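Local coordinates for flagellar hook-associated protein (Burkholderia pseudomallei, PDB 4UT1) that probably serves as a structural component of the bacterial flagellum, forming part of the junction that joins the hook to the filament, at residues A[99-103]-A[604-608]; A[304-309]-A[427-431]; A[312-317]-A[360-366]; A[367-373]-A[422-428]; A[377-381]-A[392-396]. One frame throughout, in Å; residues are numbered along the deposited sequence.

Contact 1 of 5, residues A[99-103]-A[604-608]; sequences VAQLN and IGNAA. With EDO (1,2-ethanediol), chain B.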
# COMPACT_ATOMS: atom_id res chain seq x y z
N VAL A 99 8.55 -1.47 -18.30
CA VAL A 99 7.98 -2.52 -17.45
C VAL A 99 8.86 -3.76 -17.52
O VAL A 99 8.95 -4.51 -16.55
CB VAL A 99 6.51 -2.85 -17.84
CG1 VAL A 99 6.43 -3.37 -19.25
CG2 VAL A 99 5.90 -3.86 -16.85
N ALA A 100 9.54 -3.97 -18.65
CA ALA A 100 10.46 -5.09 -18.74
C ALA A 100 11.61 -4.89 -17.75
O ALA A 100 12.03 -5.83 -17.05
CB ALA A 100 11.00 -5.25 -20.16
N GLN A 101 12.12 -3.66 -17.69
CA GLN A 101 13.13 -3.28 -16.71
C GLN A 101 12.65 -3.56 -15.28
O GLN A 101 13.37 -4.18 -14.49
CB GLN A 101 13.50 -1.80 -16.86
CG GLN A 101 14.57 -1.34 -15.86
CD GLN A 101 14.81 0.16 -15.88
OE1 GLN A 101 15.41 0.71 -14.95
NE2 GLN A 101 14.35 0.82 -16.93
N LEU A 102 11.45 -3.10 -14.94
CA LEU A 102 10.88 -3.35 -13.62
C LEU A 102 10.72 -4.85 -13.35
O LEU A 102 11.09 -5.34 -12.29
CB LEU A 102 9.53 -2.64 -13.48
CG LEU A 102 8.83 -2.82 -12.13
CD1 LEU A 102 9.67 -2.24 -10.99
CD2 LEU A 102 7.43 -2.23 -12.16
N ASN A 103 10.19 -5.57 -14.33
CA ASN A 103 9.94 -7.00 -14.17
C ASN A 103 11.21 -7.80 -13.89
O ASN A 103 11.23 -8.70 -13.04
CB ASN A 103 9.25 -7.54 -15.43
CG ASN A 103 8.74 -8.96 -15.24
OD1 ASN A 103 8.11 -9.27 -14.22
ND2 ASN A 103 9.01 -9.82 -16.21
N ILE A 604 2.95 -7.13 -12.59
CA ILE A 604 4.05 -6.60 -13.38
C ILE A 604 4.42 -7.58 -14.50
O ILE A 604 4.60 -7.18 -15.66
CB ILE A 604 5.28 -6.32 -12.49
CG1 ILE A 604 4.94 -5.24 -11.45
CG2 ILE A 604 6.49 -5.90 -13.37
CD1 ILE A 604 5.91 -5.13 -10.28
N GLY A 605 4.52 -8.86 -14.17
CA GLY A 605 4.89 -9.87 -15.15
C GLY A 605 3.92 -9.99 -16.30
O GLY A 605 4.32 -10.14 -17.46
N ASN A 606 2.63 -9.93 -15.99
CA ASN A 606 1.59 -10.06 -16.99
C ASN A 606 1.58 -8.84 -17.90
O ASN A 606 1.37 -8.97 -19.11
CB ASN A 606 0.22 -10.25 -16.33
CG ASN A 606 0.12 -11.57 -15.60
OD1 ASN A 606 0.94 -12.46 -15.80
ND2 ASN A 606 -0.88 -11.70 -14.74
N ALA A 607 1.83 -7.67 -17.33
CA ALA A 607 1.92 -6.44 -18.12
C ALA A 607 3.05 -6.56 -19.13
O ALA A 607 2.88 -6.25 -20.31
CB ALA A 607 2.14 -5.24 -17.21
N ALA A 608 4.20 -7.03 -18.66
CA ALA A 608 5.39 -7.14 -19.50
C ALA A 608 5.18 -8.13 -20.65
O ALA A 608 5.58 -7.85 -21.78
CB ALA A 608 6.59 -7.55 -18.67
C1 EDO B . 0.09 -12.53 -21.15
O1 EDO B . -0.09 -11.51 -20.15
C2 EDO B . -0.78 -12.17 -22.35
O2 EDO B . -1.30 -13.36 -22.96

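Contact 2 of 5, residues A[304-309]-A[427-431]; sequences QAQLGA and TRGAL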
# COMPACT_ATOMS: atom_id res chain seq x y z
N GLN A 304 4.35 0.16 -6.45
CA GLN A 304 4.96 0.57 -5.19
C GLN A 304 3.92 0.66 -4.08
O GLN A 304 4.23 0.36 -2.92
CB GLN A 304 5.70 1.90 -5.32
CG GLN A 304 6.54 2.16 -4.07
CD GLN A 304 7.43 3.35 -4.18
OE1 GLN A 304 7.46 4.04 -5.22
NE2 GLN A 304 8.18 3.62 -3.12
N ALA A 305 2.70 1.07 -4.41
CA ALA A 305 1.64 1.14 -3.41
C ALA A 305 1.32 -0.25 -2.87
O ALA A 305 1.04 -0.43 -1.68
CB ALA A 305 0.38 1.79 -3.99
N GLN A 306 1.32 -1.23 -3.77
CA GLN A 306 1.06 -2.61 -3.37
C GLN A 306 2.17 -3.20 -2.51
O GLN A 306 1.91 -3.86 -1.51
CB GLN A 306 0.84 -3.47 -4.62
CG GLN A 306 -0.42 -3.09 -5.40
CD GLN A 306 -0.41 -3.59 -6.83
OE1 GLN A 306 0.31 -4.53 -7.17
NE2 GLN A 306 -1.20 -2.95 -7.68
N LEU A 307 3.42 -2.98 -2.91
CA LEU A 307 4.53 -3.53 -2.15
C LEU A 307 4.64 -2.78 -0.83
O LEU A 307 4.94 -3.37 0.19
CB LEU A 307 5.84 -3.44 -2.93
CG LEU A 307 7.05 -4.03 -2.21
CD1 LEU A 307 6.85 -5.51 -1.89
CD2 LEU A 307 8.31 -3.82 -3.03
N GLY A 308 4.38 -1.48 -0.85
CA GLY A 308 4.35 -0.71 0.39
C GLY A 308 3.29 -1.22 1.34
O GLY A 308 3.48 -1.24 2.57
N ALA A 309 2.16 -1.64 0.78
CA ALA A 309 1.07 -2.16 1.59
C ALA A 309 1.48 -3.43 2.32
O ALA A 309 1.10 -3.64 3.47
CB ALA A 309 -0.18 -2.42 0.73
N THR A 427 0.65 4.17 1.36
CA THR A 427 1.65 3.10 1.45
C THR A 427 2.89 3.23 0.57
O THR A 427 3.84 2.47 0.74
CB THR A 427 1.04 1.73 1.12
OG1 THR A 427 0.52 1.74 -0.21
CG2 THR A 427 -0.08 1.38 2.11
N ARG A 428 2.89 4.18 -0.36
CA ARG A 428 4.05 4.30 -1.25
C ARG A 428 5.35 4.47 -0.47
O ARG A 428 6.36 3.82 -0.78
CB ARG A 428 3.90 5.49 -2.22
CG ARG A 428 5.06 5.54 -3.22
CD ARG A 428 5.01 6.76 -4.13
NE ARG A 428 3.85 6.76 -5.01
CZ ARG A 428 3.54 7.76 -5.83
NH1 ARG A 428 4.32 8.83 -5.90
NH2 ARG A 428 2.45 7.68 -6.59
N GLY A 429 5.31 5.34 0.54
CA GLY A 429 6.49 5.67 1.34
C GLY A 429 6.87 4.70 2.44
O GLY A 429 7.87 4.91 3.14
N ALA A 430 6.09 3.64 2.61
CA ALA A 430 6.35 2.71 3.69
C ALA A 430 7.71 2.02 3.54
O ALA A 430 8.34 1.65 4.53
CB ALA A 430 5.24 1.67 3.76
N LEU A 431 8.14 1.85 2.30
CA LEU A 431 9.40 1.15 2.02
C LEU A 431 10.61 1.95 2.46
O LEU A 431 11.56 1.39 3.00
CB LEU A 431 9.52 0.83 0.53
CG LEU A 431 8.40 0.01 -0.12
CD1 LEU A 431 8.70 -0.24 -1.59
CD2 LEU A 431 8.20 -1.31 0.66

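Contact 3 of 5, residues A[312-317]-A[360-366]; sequences VSFASQ and FVDGTQP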
# COMPACT_ATOMS: atom_id res chain seq x y z
N VAL A 312 3.58 -2.44 5.38
CA VAL A 312 2.75 -1.90 6.43
C VAL A 312 2.02 -3.03 7.15
O VAL A 312 2.01 -3.09 8.36
CB VAL A 312 1.72 -0.87 5.92
CG1 VAL A 312 0.71 -0.53 7.01
CG2 VAL A 312 2.42 0.39 5.42
N SER A 313 1.40 -3.92 6.39
CA SER A 313 0.65 -5.00 7.00
C SER A 313 1.58 -5.90 7.82
O SER A 313 1.23 -6.31 8.91
CB SER A 313 -0.08 -5.83 5.95
OG SER A 313 -0.86 -6.83 6.58
N PHE A 314 2.76 -6.21 7.28
CA PHE A 314 3.73 -7.02 7.99
C PHE A 314 4.13 -6.38 9.33
O PHE A 314 4.05 -7.00 10.37
CB PHE A 314 4.98 -7.27 7.12
CG PHE A 314 6.16 -7.82 7.89
CD1 PHE A 314 7.06 -6.97 8.51
CD2 PHE A 314 6.37 -9.19 7.98
CE1 PHE A 314 8.15 -7.47 9.21
CE2 PHE A 314 7.46 -9.70 8.68
CZ PHE A 314 8.34 -8.84 9.30
N ALA A 315 4.58 -5.13 9.27
CA ALA A 315 4.99 -4.41 10.47
C ALA A 315 3.85 -4.33 11.49
O ALA A 315 4.06 -4.59 12.67
CB ALA A 315 5.48 -3.01 10.11
N SER A 316 2.65 -4.00 11.03
CA SER A 316 1.52 -3.83 11.92
C SER A 316 1.17 -5.14 12.62
O SER A 316 0.94 -5.16 13.82
CB SER A 316 0.31 -3.30 11.15
OG SER A 316 0.52 -1.96 10.73
N GLN A 317 1.12 -6.22 11.86
CA GLN A 317 0.81 -7.54 12.43
C GLN A 317 1.85 -8.01 13.44
O GLN A 317 1.50 -8.58 14.47
CB GLN A 317 0.70 -8.59 11.34
CG GLN A 317 -0.56 -8.51 10.54
CD GLN A 317 -0.63 -9.62 9.53
OE1 GLN A 317 -0.98 -10.75 9.86
NE2 GLN A 317 -0.25 -9.32 8.29
N PHE A 360 -4.55 4.62 9.08
CA PHE A 360 -5.30 3.43 8.75
C PHE A 360 -6.34 3.14 9.82
O PHE A 360 -6.09 3.30 11.02
CB PHE A 360 -4.37 2.22 8.57
CG PHE A 360 -3.40 2.38 7.43
CD1 PHE A 360 -3.85 2.30 6.11
CD2 PHE A 360 -2.07 2.63 7.67
CE1 PHE A 360 -2.96 2.47 5.05
CE2 PHE A 360 -1.18 2.82 6.61
CZ PHE A 360 -1.63 2.72 5.31
N VAL A 361 -7.52 2.72 9.37
CA VAL A 361 -8.51 2.16 10.27
C VAL A 361 -7.90 0.94 10.96
O VAL A 361 -8.02 0.76 12.18
CB VAL A 361 -9.79 1.77 9.52
CG1 VAL A 361 -10.74 1.03 10.44
CG2 VAL A 361 -10.44 3.01 8.91
N ASP A 362 -7.22 0.13 10.17
CA ASP A 362 -6.56 -1.08 10.65
C ASP A 362 -5.25 -1.22 9.91
O ASP A 362 -5.26 -1.61 8.75
CB ASP A 362 -7.44 -2.32 10.41
CG ASP A 362 -6.84 -3.59 10.97
OD1 ASP A 362 -5.66 -3.60 11.37
OD2 ASP A 362 -7.57 -4.61 11.00
N GLY A 363 -4.13 -0.93 10.57
CA GLY A 363 -2.82 -1.05 9.95
C GLY A 363 -2.48 -2.44 9.44
O GLY A 363 -1.59 -2.60 8.60
N THR A 364 -3.15 -3.47 9.95
CA THR A 364 -2.85 -4.81 9.46
C THR A 364 -3.57 -5.06 8.14
O THR A 364 -3.24 -5.99 7.41
CB THR A 364 -3.25 -5.93 10.46
OG1 THR A 364 -4.67 -5.94 10.61
CG2 THR A 364 -2.58 -5.72 11.82
N GLN A 365 -4.57 -4.23 7.85
CA GLN A 365 -5.25 -4.29 6.56
C GLN A 365 -5.22 -2.93 5.88
O GLN A 365 -6.24 -2.24 5.80
CB GLN A 365 -6.70 -4.77 6.73
CG GLN A 365 -6.81 -6.10 7.47
CD GLN A 365 -8.25 -6.48 7.74
OE1 GLN A 365 -8.89 -7.15 6.93
NE2 GLN A 365 -8.77 -6.04 8.88
N PRO A 366 -4.05 -2.54 5.38
CA PRO A 366 -3.89 -1.22 4.75
C PRO A 366 -4.51 -1.18 3.36
O PRO A 366 -4.83 -2.22 2.78
CB PRO A 366 -2.37 -1.05 4.68
CG PRO A 366 -1.87 -2.44 4.55
CD PRO A 366 -2.80 -3.32 5.35

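Contact 4 of 5, residues A[367-373]-A[422-428]; sequences TTSDYAL and FTVLPTR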
# COMPACT_ATOMS: atom_id res chain seq x y z
N THR A 367 -4.66 0.02 2.84
CA THR A 367 -5.04 0.21 1.45
C THR A 367 -3.87 -0.19 0.56
O THR A 367 -2.75 -0.32 1.05
CB THR A 367 -5.42 1.67 1.17
OG1 THR A 367 -4.37 2.52 1.65
CG2 THR A 367 -6.72 2.01 1.90
N THR A 368 -4.14 -0.37 -0.73
CA THR A 368 -3.12 -0.84 -1.67
C THR A 368 -2.95 0.05 -2.89
O THR A 368 -2.16 -0.29 -3.79
CB THR A 368 -3.42 -2.25 -2.18
OG1 THR A 368 -4.71 -2.27 -2.80
CG2 THR A 368 -3.40 -3.26 -1.02
N SER A 369 -3.69 1.16 -2.95
CA SER A 369 -3.59 2.10 -4.08
C SER A 369 -3.21 3.53 -3.67
O SER A 369 -2.77 3.77 -2.54
CB SER A 369 -4.93 2.14 -4.86
OG SER A 369 -4.74 2.82 -6.11
N ASP A 370 -3.35 4.47 -4.61
CA ASP A 370 -3.11 5.90 -4.36
C ASP A 370 -4.43 6.62 -4.53
O ASP A 370 -5.24 6.24 -5.37
CB ASP A 370 -2.11 6.54 -5.34
CG ASP A 370 -0.71 5.93 -5.29
OD1 ASP A 370 -0.28 5.42 -4.24
OD2 ASP A 370 -0.03 6.00 -6.35
N TYR A 371 -4.64 7.69 -3.77
CA TYR A 371 -5.94 8.36 -3.79
C TYR A 371 -5.88 9.87 -3.87
O TYR A 371 -4.85 10.48 -3.58
CB TYR A 371 -6.76 7.96 -2.54
CG TYR A 371 -6.72 6.47 -2.32
CD1 TYR A 371 -7.62 5.63 -2.96
CD2 TYR A 371 -5.74 5.91 -1.52
CE1 TYR A 371 -7.54 4.25 -2.79
CE2 TYR A 371 -5.66 4.53 -1.34
CZ TYR A 371 -6.56 3.71 -1.98
OH TYR A 371 -6.46 2.35 -1.80
N ALA A 372 -7.00 10.47 -4.25
CA ALA A 372 -7.17 11.90 -4.07
C ALA A 372 -8.45 12.09 -3.27
O ALA A 372 -9.45 11.45 -3.58
CB ALA A 372 -7.23 12.63 -5.41
N LEU A 373 -8.38 12.91 -2.23
CA LEU A 373 -9.58 13.37 -1.51
C LEU A 373 -9.96 14.77 -1.99
O LEU A 373 -9.18 15.73 -1.84
CB LEU A 373 -9.35 13.40 -0.00
CG LEU A 373 -10.63 13.70 0.78
CD1 LEU A 373 -11.40 12.43 0.97
CD2 LEU A 373 -10.29 14.35 2.10
N PHE A 422 -6.61 16.77 -2.22
CA PHE A 422 -5.41 16.29 -1.53
C PHE A 422 -4.98 14.93 -2.06
O PHE A 422 -5.78 13.99 -2.14
CB PHE A 422 -5.64 16.21 -0.01
CG PHE A 422 -6.02 17.52 0.61
CD1 PHE A 422 -7.33 17.97 0.57
CD2 PHE A 422 -5.06 18.31 1.21
CE1 PHE A 422 -7.68 19.19 1.12
CE2 PHE A 422 -5.40 19.53 1.77
CZ PHE A 422 -6.71 19.96 1.72
N THR A 423 -3.71 14.80 -2.42
CA THR A 423 -3.21 13.50 -2.82
C THR A 423 -2.89 12.70 -1.58
O THR A 423 -2.24 13.18 -0.66
CB THR A 423 -1.96 13.61 -3.69
OG1 THR A 423 -2.26 14.42 -4.81
CG2 THR A 423 -1.52 12.21 -4.16
N VAL A 424 -3.39 11.48 -1.55
CA VAL A 424 -3.20 10.63 -0.38
C VAL A 424 -2.50 9.37 -0.81
O VAL A 424 -3.04 8.59 -1.60
CB VAL A 424 -4.53 10.28 0.29
CG1 VAL A 424 -4.28 9.33 1.46
CG2 VAL A 424 -5.21 11.57 0.75
N LEU A 425 -1.28 9.19 -0.30
CA LEU A 425 -0.44 8.05 -0.64
C LEU A 425 -0.15 7.27 0.63
O LEU A 425 0.87 7.50 1.29
CB LEU A 425 0.88 8.50 -1.30
CG LEU A 425 0.82 9.51 -2.46
CD1 LEU A 425 2.23 9.85 -2.94
CD2 LEU A 425 0.01 8.94 -3.62
N PRO A 426 -1.08 6.39 1.02
CA PRO A 426 -0.97 5.74 2.33
C PRO A 426 0.20 4.78 2.45
O PRO A 426 0.68 4.61 3.58
CB PRO A 426 -2.30 4.99 2.46
CG PRO A 426 -3.24 5.70 1.48
CD PRO A 426 -2.33 6.03 0.34
N THR A 427 0.65 4.17 1.36
CA THR A 427 1.65 3.10 1.45
C THR A 427 2.89 3.23 0.57
O THR A 427 3.84 2.47 0.74
CB THR A 427 1.04 1.73 1.12
OG1 THR A 427 0.52 1.74 -0.21
CG2 THR A 427 -0.08 1.38 2.11
N ARG A 428 2.89 4.18 -0.36
CA ARG A 428 4.05 4.30 -1.25
C ARG A 428 5.35 4.47 -0.47
O ARG A 428 6.36 3.82 -0.78
CB ARG A 428 3.90 5.49 -2.22
CG ARG A 428 5.06 5.54 -3.22
CD ARG A 428 5.01 6.76 -4.13
NE ARG A 428 3.85 6.76 -5.01
CZ ARG A 428 3.54 7.76 -5.83
NH1 ARG A 428 4.32 8.83 -5.90
NH2 ARG A 428 2.45 7.68 -6.59
O HOH W 1 -2.43 2.54 -0.19
O HOH W 2 0.18 4.55 -1.70
O HOH W 3 2.38 4.43 -5.06

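Contact 5 of 5, residues A[377-381]-A[392-396]; sequences GAKYT and GTATP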
# COMPACT_ATOMS: atom_id res chain seq x y z
N GLY A 377 -17.68 21.35 -2.00
CA GLY A 377 -18.41 22.40 -1.30
C GLY A 377 -19.55 21.83 -0.49
O GLY A 377 -20.19 22.55 0.29
N ALA A 378 -19.81 20.54 -0.68
CA ALA A 378 -20.85 19.85 0.08
C ALA A 378 -20.36 18.49 0.60
O ALA A 378 -20.69 18.10 1.72
CB ALA A 378 -22.10 19.67 -0.77
N LYS A 379 -19.57 17.77 -0.20
CA LYS A 379 -19.09 16.46 0.24
C LYS A 379 -17.64 16.24 -0.15
O LYS A 379 -17.09 16.94 -1.01
CB LYS A 379 -19.95 15.33 -0.34
CG LYS A 379 -19.79 15.18 -1.83
CD LYS A 379 -20.58 14.02 -2.41
CE LYS A 379 -20.61 14.16 -3.94
NZ LYS A 379 -21.12 12.95 -4.65
N TYR A 380 -17.05 15.25 0.50
CA TYR A 380 -15.71 14.78 0.20
C TYR A 380 -15.81 13.53 -0.63
O TYR A 380 -16.62 12.65 -0.35
CB TYR A 380 -14.94 14.49 1.48
CG TYR A 380 -14.77 15.67 2.40
CD1 TYR A 380 -15.80 16.06 3.27
CD2 TYR A 380 -13.60 16.39 2.42
CE1 TYR A 380 -15.64 17.15 4.11
CE2 TYR A 380 -13.42 17.46 3.26
CZ TYR A 380 -14.45 17.85 4.11
OH TYR A 380 -14.27 18.93 4.95
N THR A 381 -14.96 13.42 -1.64
CA THR A 381 -14.91 12.19 -2.41
C THR A 381 -13.49 11.66 -2.41
O THR A 381 -12.56 12.44 -2.54
CB THR A 381 -15.38 12.42 -3.85
OG1 THR A 381 -16.69 12.99 -3.85
CG2 THR A 381 -15.38 11.12 -4.64
N GLY A 392 -15.31 6.08 -2.40
CA GLY A 392 -16.32 6.42 -1.40
C GLY A 392 -16.47 7.90 -1.19
O GLY A 392 -15.64 8.69 -1.64
N THR A 393 -17.56 8.30 -0.53
CA THR A 393 -17.79 9.71 -0.22
C THR A 393 -18.08 9.89 1.27
O THR A 393 -18.37 8.91 1.97
CB THR A 393 -18.97 10.31 -1.01
OG1 THR A 393 -20.14 9.52 -0.81
CG2 THR A 393 -18.66 10.39 -2.51
N ALA A 394 -18.00 11.12 1.75
CA ALA A 394 -18.36 11.44 3.13
C ALA A 394 -18.89 12.86 3.28
O ALA A 394 -18.48 13.77 2.56
CB ALA A 394 -17.18 11.23 4.04
N THR A 395 -19.81 13.03 4.22
CA THR A 395 -20.35 14.35 4.55
C THR A 395 -20.33 14.57 6.06
O THR A 395 -21.39 14.71 6.67
CB THR A 395 -21.80 14.52 4.05
OG1 THR A 395 -22.59 13.40 4.47
CG2 THR A 395 -21.85 14.64 2.53
N PRO A 396 -19.14 14.60 6.66
CA PRO A 396 -19.04 14.76 8.12
C PRO A 396 -19.69 16.05 8.60
O PRO A 396 -19.76 17.01 7.85
CB PRO A 396 -17.53 14.80 8.36
CG PRO A 396 -16.97 15.27 7.06
CD PRO A 396 -17.82 14.58 6.03

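Contact 1 of 5, residues A[99-103]-A[604-608]
V99 CG1 lies at a chi1 of 62° and I604 CG1 at -62°, which in both residues puts CG2 opposite the main-chain nitrogen; the two CG2 methyls are thereby turned into the same helix-helix groove, 4.1 Å apart from V99 CG2 to I604 CG2. The same V99 methyl also touches A607 CB at 4.0 Å, while V99 CG1 lies against A608 CA, so one branched side chain spans a full turn of the opposing helix. One turn further along, the chains of L102 and I604 cross at about a right angle, and L102 CD2 packs on I604 CD1 at 3.8 Å. N103 adds a polar side chain to the groove. Its CA and CB rest on I604 CG2, with N103 CA 3.7 Å from that methyl, and its amide reaches across so that N103 OD1 comes within 3.4 Å of G605 CA. No hydrogen bond crosses here; the interface is mostly apolar, apart from the amide of N103. The segments run roughly antiparallel, their axes 9.0 Å apart at closest approach and crossing at -142°. On the outer surface, N606 O accepts a hydrogen bond from a bound 1,2-ethanediol, probably a crystallisation additive, which also bonds to S609 OG. The pair belongs to the long helical bundle of the protein and links helix 80-106, near the start of the modelled chain, to helix 593-630, near its end. Helix 134-193 touches L102 and I604 through Y158, and helix 287-322 adds T299 against V99 and L102 and A303 against I604.

Contact 2 of 5, residues A[304-309]-A[427-431]
A type I beta turn from T427 to A430, leading out of strand 421-425, is laid against the long helix 287-322 of the bundle, with T427, R428 and L431 meeting Q304, A305 and G308. The turn is drawn onto the helix by T427, whose OG1 donates a 2.7 Å hydrogen bond to A305 O. The hydroxyl arrives in the carbonyl plane on a lone pair, at a C=O...O angle of 117°, and shares this oxygen with the helical N-H of A309. With chi1 at 60°, OG1 sits between the main-chain nitrogen and carbonyl carbon of T427, which directs CG2 onto A309 CB at 4.0 Å. G308 lets the backbones close in: its CA makes a C-H...O contact of 3.2 Å with T427 O. The extended chain of Q304 lies across the aliphatic part of R428 at about a right angle, Q304 CD being 3.4 Å from R428 CG. All touching residues are buried, so R162, bonded to Q304 OE1, and D256, in a salt bridge with the R428 guanidinium, supply polar partners for these groups inside the protein. L431, in the short, weakly bonded helical turn that follows, finishes the interface: its CD2 packs on G308 CA, and L431 CD1 meets L307 CD2 at 3.9 Å.

Contact 3 of 5, residues A[312-317]-A[360-366]
T364 and V312 bury more surface than any other residues of this contact, and S313, next to V312 in the helix, supplies the hydrogen bond across it. T364 lies beside the helix with its CG2 methyl against Q317 CG, 3.7 Å away, the two side chains crossing at about a right angle. The same T364 methyl packs on S316 CB at 3.8 Å. The carbonyl of T364 is the acceptor: S313 OG donates to T364 O at 2.7 Å, approaching from a direction tilted 33° out of the carbonyl plane. A trans chi1 of -177° swings this hydroxyl from the helix toward the loop, where it is also hydrogen-bonded to T585 OG1. What presents T364 to helix 287-322 in this way is a type I beta turn from D362 to Q365, in the loop after strand 356-360, reinforced by an Asx turn in which D362 OD1 accepts from T364 N. T364 OG1 bonds to the same oxygen, D362 OD1, at 2.7 Å, from the same face of the carboxylate plane, so both the main chain and the hydroxyl of the threonine are fixed by one aspartate. The second carboxylate oxygen, OD2, accepts from Q365 NE2. V312 CG1 touches G363 O at 3.5 Å and otherwise packs on apolar groups, P366 CB and F360 CE2, each 3.9 Å from V312 CG1. P366 CB also lies over one face of the F360 ring, offset toward the rim. L593 of helix 593-630 touches S313 and Q317, and P366 CD packs against S313 CB.

Contact 4 of 5, residues A[367-373]-A[422-428]
D370 reaches from just before strand 371-375 to L425 and R428 of the neighbouring strand 421-425 and its tail, within a five-stranded antiparallel sheet of the D2-like domain. D370 CB lies 3.6 Å from L425 CD2, and D370 CG meets the same methyl at 3.5 Å, the two side chains meeting at a slant. At the tip the two oxygens part company. D370 OD1 accepts from a water at 2.7 Å, which in turn accepts from T427 N and so bridges D370 OD1 to the backbone of T427. D370 OD2 forms a salt bridge with R428 NH2 at 3.0 Å. The arginine nitrogen meets OD2 from well above the carboxylate plane, and carboxylate and guanidinium are turned 67° apart, so this is a single-point bridge and not a paired, coplanar one. L425 CD1 covers the centre of one guanidinium face, while R428 NE donates to another water, also close to D370 OD1, and NH1 pairs with D256; the nearby carboxylates probably stabilise the positive charge. Beyond D370 the strands zip up. Y371 and V424 form a hydrogen-bonded pair, as do L373 and F422, with the non-hydrogen-bonded pair A372 and T423 between them. Straightest is V424 N to Y371 O, 2.7 Å with an N-H...O angle of 175°. P426 then turns its ring to the tyrosine, P426 CD standing at the ring edge, 3.9 Å from Y371 CD2.

Contact 5 of 5, residues A[377-381]-A[392-396]
The Y380 ring has A394 O in its plane, at the edge, 3.6 Å from Y380 CD1. It belongs to a beta hairpin of strands 380-384 and 390-394, with 390-394 outermost in the antiparallel D2-like sheet. P396 CD approaches the ring obliquely, 3.7 Å from Y380 CD1, and the tyrosine and proline side chains cross at about a right angle. Around them, Y375 sets its ring at about 45° to that of Y380, and M403 of strand 402-405 touches Y380, A394 and P396. Y380 and A394 form a hydrogen-bonded pair. Y380 N donates to A394 O at 2.9 Å, almost straight at 174°, and A394 N returns a bond of the same length to Y380 O. In the next, non-hydrogen-bonded pair, T381 and T393 lie side by side on the other face of the sheet, T393 CG2 being 3.5 Å from T381 OG1. Just before the strand, the extended chain of K379 passes T393 CG2, and there K379 CB packs on T395 CG2 at 3.5 Å.

Contact 1 brings helix 80-106 to helix 593-630, near the two ends of the modelled chain; the other four contacts lie between them in sequence. Contacts 2 and 3, centres about 12 Å apart, use successive turns of helix 287-322 and fasten the D2-like domain to the bundle. Contact 4 shares T427 and R428 with contact 2, its centre about 10 Å away. Contact 5, about 17 Å from contact 4 and 37 Å from contact 1, centre to centre, occupies the next two strands of the sheet, 380-384 being the neighbour of 371-375. Along the chain contact 3 falls within the span of contact 2 and closes before contact 4 opens; contact 5 falls within contact 4. F360 touches P426, linking contacts 3 and 4.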